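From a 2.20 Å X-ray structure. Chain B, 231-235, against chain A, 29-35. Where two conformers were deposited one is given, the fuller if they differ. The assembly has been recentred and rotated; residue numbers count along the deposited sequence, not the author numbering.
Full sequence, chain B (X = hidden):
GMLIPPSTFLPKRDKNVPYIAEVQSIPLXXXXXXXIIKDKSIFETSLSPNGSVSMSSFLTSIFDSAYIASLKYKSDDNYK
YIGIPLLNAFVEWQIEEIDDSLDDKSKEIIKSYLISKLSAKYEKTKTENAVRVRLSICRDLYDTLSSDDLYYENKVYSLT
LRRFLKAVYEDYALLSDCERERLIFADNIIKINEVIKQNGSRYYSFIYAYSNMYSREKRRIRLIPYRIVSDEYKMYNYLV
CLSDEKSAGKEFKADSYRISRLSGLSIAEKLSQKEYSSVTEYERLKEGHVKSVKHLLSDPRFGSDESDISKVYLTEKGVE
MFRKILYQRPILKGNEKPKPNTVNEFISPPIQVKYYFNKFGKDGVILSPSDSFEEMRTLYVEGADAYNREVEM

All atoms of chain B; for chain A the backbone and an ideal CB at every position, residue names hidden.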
# COMPACT_ATOMS: atom_id res chain seq x y z
N ASP B 231 2.89 -3.41 13.54
CA ASP B 231 1.55 -4.05 13.53
C ASP B 231 1.34 -4.77 12.19
O ASP B 231 2.00 -4.43 11.21
CB ASP B 231 0.41 -3.05 13.77
CG ASP B 231 0.40 -1.88 12.80
OD1 ASP B 231 -0.05 -2.08 11.61
OD2 ASP B 231 0.86 -0.79 13.21
N GLU B 232 0.34 -5.63 12.14
CA GLU B 232 0.07 -6.48 10.96
C GLU B 232 -0.43 -5.62 9.79
O GLU B 232 -0.47 -6.16 8.71
CB GLU B 232 -1.01 -7.52 11.27
CG GLU B 232 -0.63 -8.53 12.32
CD GLU B 232 -1.68 -9.62 12.48
OE1 GLU B 232 -2.91 -9.27 12.58
OE2 GLU B 232 -1.28 -10.80 12.40
N TYR B 233 -0.86 -4.37 10.01
CA TYR B 233 -1.42 -3.51 8.93
C TYR B 233 -0.35 -2.54 8.42
O TYR B 233 -0.66 -1.68 7.64
CB TYR B 233 -2.73 -2.88 9.38
CG TYR B 233 -3.80 -3.94 9.51
CD1 TYR B 233 -3.92 -4.67 10.68
CD2 TYR B 233 -4.62 -4.27 8.44
CE1 TYR B 233 -4.86 -5.68 10.81
CE2 TYR B 233 -5.55 -5.29 8.54
CZ TYR B 233 -5.63 -6.03 9.71
OH TYR B 233 -6.56 -7.01 9.83
N LYS B 234 0.89 -2.70 8.86
CA LYS B 234 2.05 -1.94 8.34
C LYS B 234 1.85 -0.46 8.60
O LYS B 234 2.31 0.31 7.75
CB LYS B 234 2.23 -2.22 6.84
CG LYS B 234 2.60 -3.66 6.51
CD LYS B 234 2.67 -3.91 5.01
CE LYS B 234 3.16 -5.31 4.69
NZ LYS B 234 3.63 -5.43 3.28
N MSE B 235 1.24 -0.08 9.73
CA MSE B 235 0.98 1.35 10.10
C MSE B 235 2.11 1.88 10.99
O MSE B 235 2.73 2.87 10.59
CB MSE B 235 -0.40 1.52 10.77
CG MSE B 235 -1.58 1.13 9.89
SE MSE B 235 -1.88 2.29 8.32
CE MSE B 235 -1.29 1.36 6.67
N UNK A 29 -1.42 -12.60 4.41
CA UNK A 29 -1.15 -11.59 5.46
C UNK A 29 -2.46 -10.84 5.69
O UNK A 29 -3.29 -10.72 4.79
CB UNK A 29 -0.02 -10.63 5.06
N UNK A 30 -2.75 -10.43 6.94
CA UNK A 30 -3.91 -9.59 7.20
C UNK A 30 -3.93 -8.36 6.27
O UNK A 30 -5.00 -8.01 5.84
CB UNK A 30 -3.92 -9.15 8.66
N UNK A 31 -2.77 -7.81 5.91
CA UNK A 31 -2.70 -6.55 5.13
C UNK A 31 -3.16 -6.82 3.70
O UNK A 31 -4.03 -6.07 3.23
CB UNK A 31 -1.28 -5.97 5.13
N UNK A 32 -2.71 -7.93 3.10
CA UNK A 32 -3.13 -8.38 1.76
C UNK A 32 -4.62 -8.68 1.75
O UNK A 32 -5.31 -8.28 0.76
CB UNK A 32 -2.34 -9.62 1.33
N UNK A 33 -5.12 -9.42 2.74
CA UNK A 33 -6.55 -9.78 2.79
C UNK A 33 -7.39 -8.48 2.81
O UNK A 33 -8.43 -8.41 2.13
CB UNK A 33 -6.85 -10.64 4.02
N UNK A 34 -7.01 -7.51 3.63
CA UNK A 34 -7.79 -6.26 3.81
C UNK A 34 -7.80 -5.46 2.48
O UNK A 34 -8.85 -4.93 2.11
CB UNK A 34 -7.20 -5.41 4.94
N UNK A 35 -6.68 -5.43 1.75
CA UNK A 35 -6.62 -4.76 0.41
C UNK A 35 -7.57 -5.48 -0.57
O UNK A 35 -8.37 -4.82 -1.26
CB UNK A 35 -5.19 -4.77 -0.14

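Chain B presents a type I turn, D231(B) to K234(B), closed by a backbone hydrogen bond from K234(B) N to D231(B) O (3.1 Å). Against it lies the start of a chain A helix that begins at position 30.

Position 29 has phi/psi of -54/145, an extended conformation immediately before the helix. Its ideal CB has nothing of chain B within 5.5 Å, so the local backbone is the better guide: Ser, Thr, Asp or Asn would suit an N-cap. The residue is S29(A), whose OG accepts from the backbone N of position 32 at 3.2 Å, a capping bond.

At position 30, phi is -52 in the first turn of the helix, where the backbone N has no helical acceptor to serve; proline is therefore well tolerated. CA-to-CB points toward chain B, and the ideal CB lies 3.6 Å from Y233(B) OH and 4.0 Å from E232(B) OE1. A compact apolar group could pack against the tyrosine, whereas a small polar one could address the carboxylate or the hydroxyl. The deposited P30(A) takes the apolar course: its CB is 3.9 Å from Y233(B) CZ, approaching the ring obliquely, and its CG is 3.5 Å from E232(B) OE1. These are packing contacts without a hydrogen bond.

The CB at position 31 points sideways, yet it sits 3.7 Å from E232(B) O and 4.5 Å from both K234(B) CD and Y233(B) CA. With the turn backbone so near, a small residue such as Ala, Ser or Thr seems most suitable. It is S31(A), with chi1 in p. Its CB keeps the 3.7 Å contact with E232(B) O, and its OG lies 3.7 Å from K234(B) CE, beside the aliphatic part of the lysine. S31(A) OG donates to S29(A) OG at 3.3 Å, although the placement of S31(A) OG is less certain.

Positions 32 and 33 have helical backbone angles, and neither ideal CB has chain B atoms within 5.5 Å. The visible atoms set little preference beyond helix compatibility; the residues are A32(A) and Y33(A), neither of which contacts the turn.

Position 34, one turn after 30, again points toward chain B, with its ideal CB 4.0 Å from Y233(B) CE2. Ala, Ser or a modest apolar residue could fit beside the ring. S34(A) places its CB at the ring edge, 4.0 Å from Y233(B) CE2, while its OG donates to S31(A) O at 2.7 Å, satisfying the hydroxyl within its own helix.

Position 35 is out of reach and accepts many helix-compatible residues; it is V35(A), with chi1 in t.

Chain A 29-35: SPSAYSV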
# COMPACT_ATOMS: atom_id res chain seq x y z
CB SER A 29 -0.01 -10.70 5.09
OG SER A 29 -0.34 -9.85 4.00
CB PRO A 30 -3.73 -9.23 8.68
CG PRO A 30 -3.01 -10.44 9.23
CD PRO A 30 -2.00 -10.74 8.15
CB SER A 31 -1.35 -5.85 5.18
OG SER A 31 -0.31 -6.65 4.65
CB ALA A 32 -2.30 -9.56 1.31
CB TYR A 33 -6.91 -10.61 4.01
CG TYR A 33 -8.38 -10.97 4.11
CD1 TYR A 33 -8.94 -11.95 3.30
CD2 TYR A 33 -9.22 -10.32 4.98
CE1 TYR A 33 -10.28 -12.29 3.38
CE2 TYR A 33 -10.57 -10.62 5.06
CZ TYR A 33 -11.10 -11.62 4.27
OH TYR A 33 -12.44 -11.91 4.41
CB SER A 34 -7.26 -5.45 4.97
OG SER A 34 -6.07 -4.80 4.54
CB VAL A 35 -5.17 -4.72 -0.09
CG1 VAL A 35 -5.08 -4.37 -1.57
CG2 VAL A 35 -4.30 -3.79 0.75
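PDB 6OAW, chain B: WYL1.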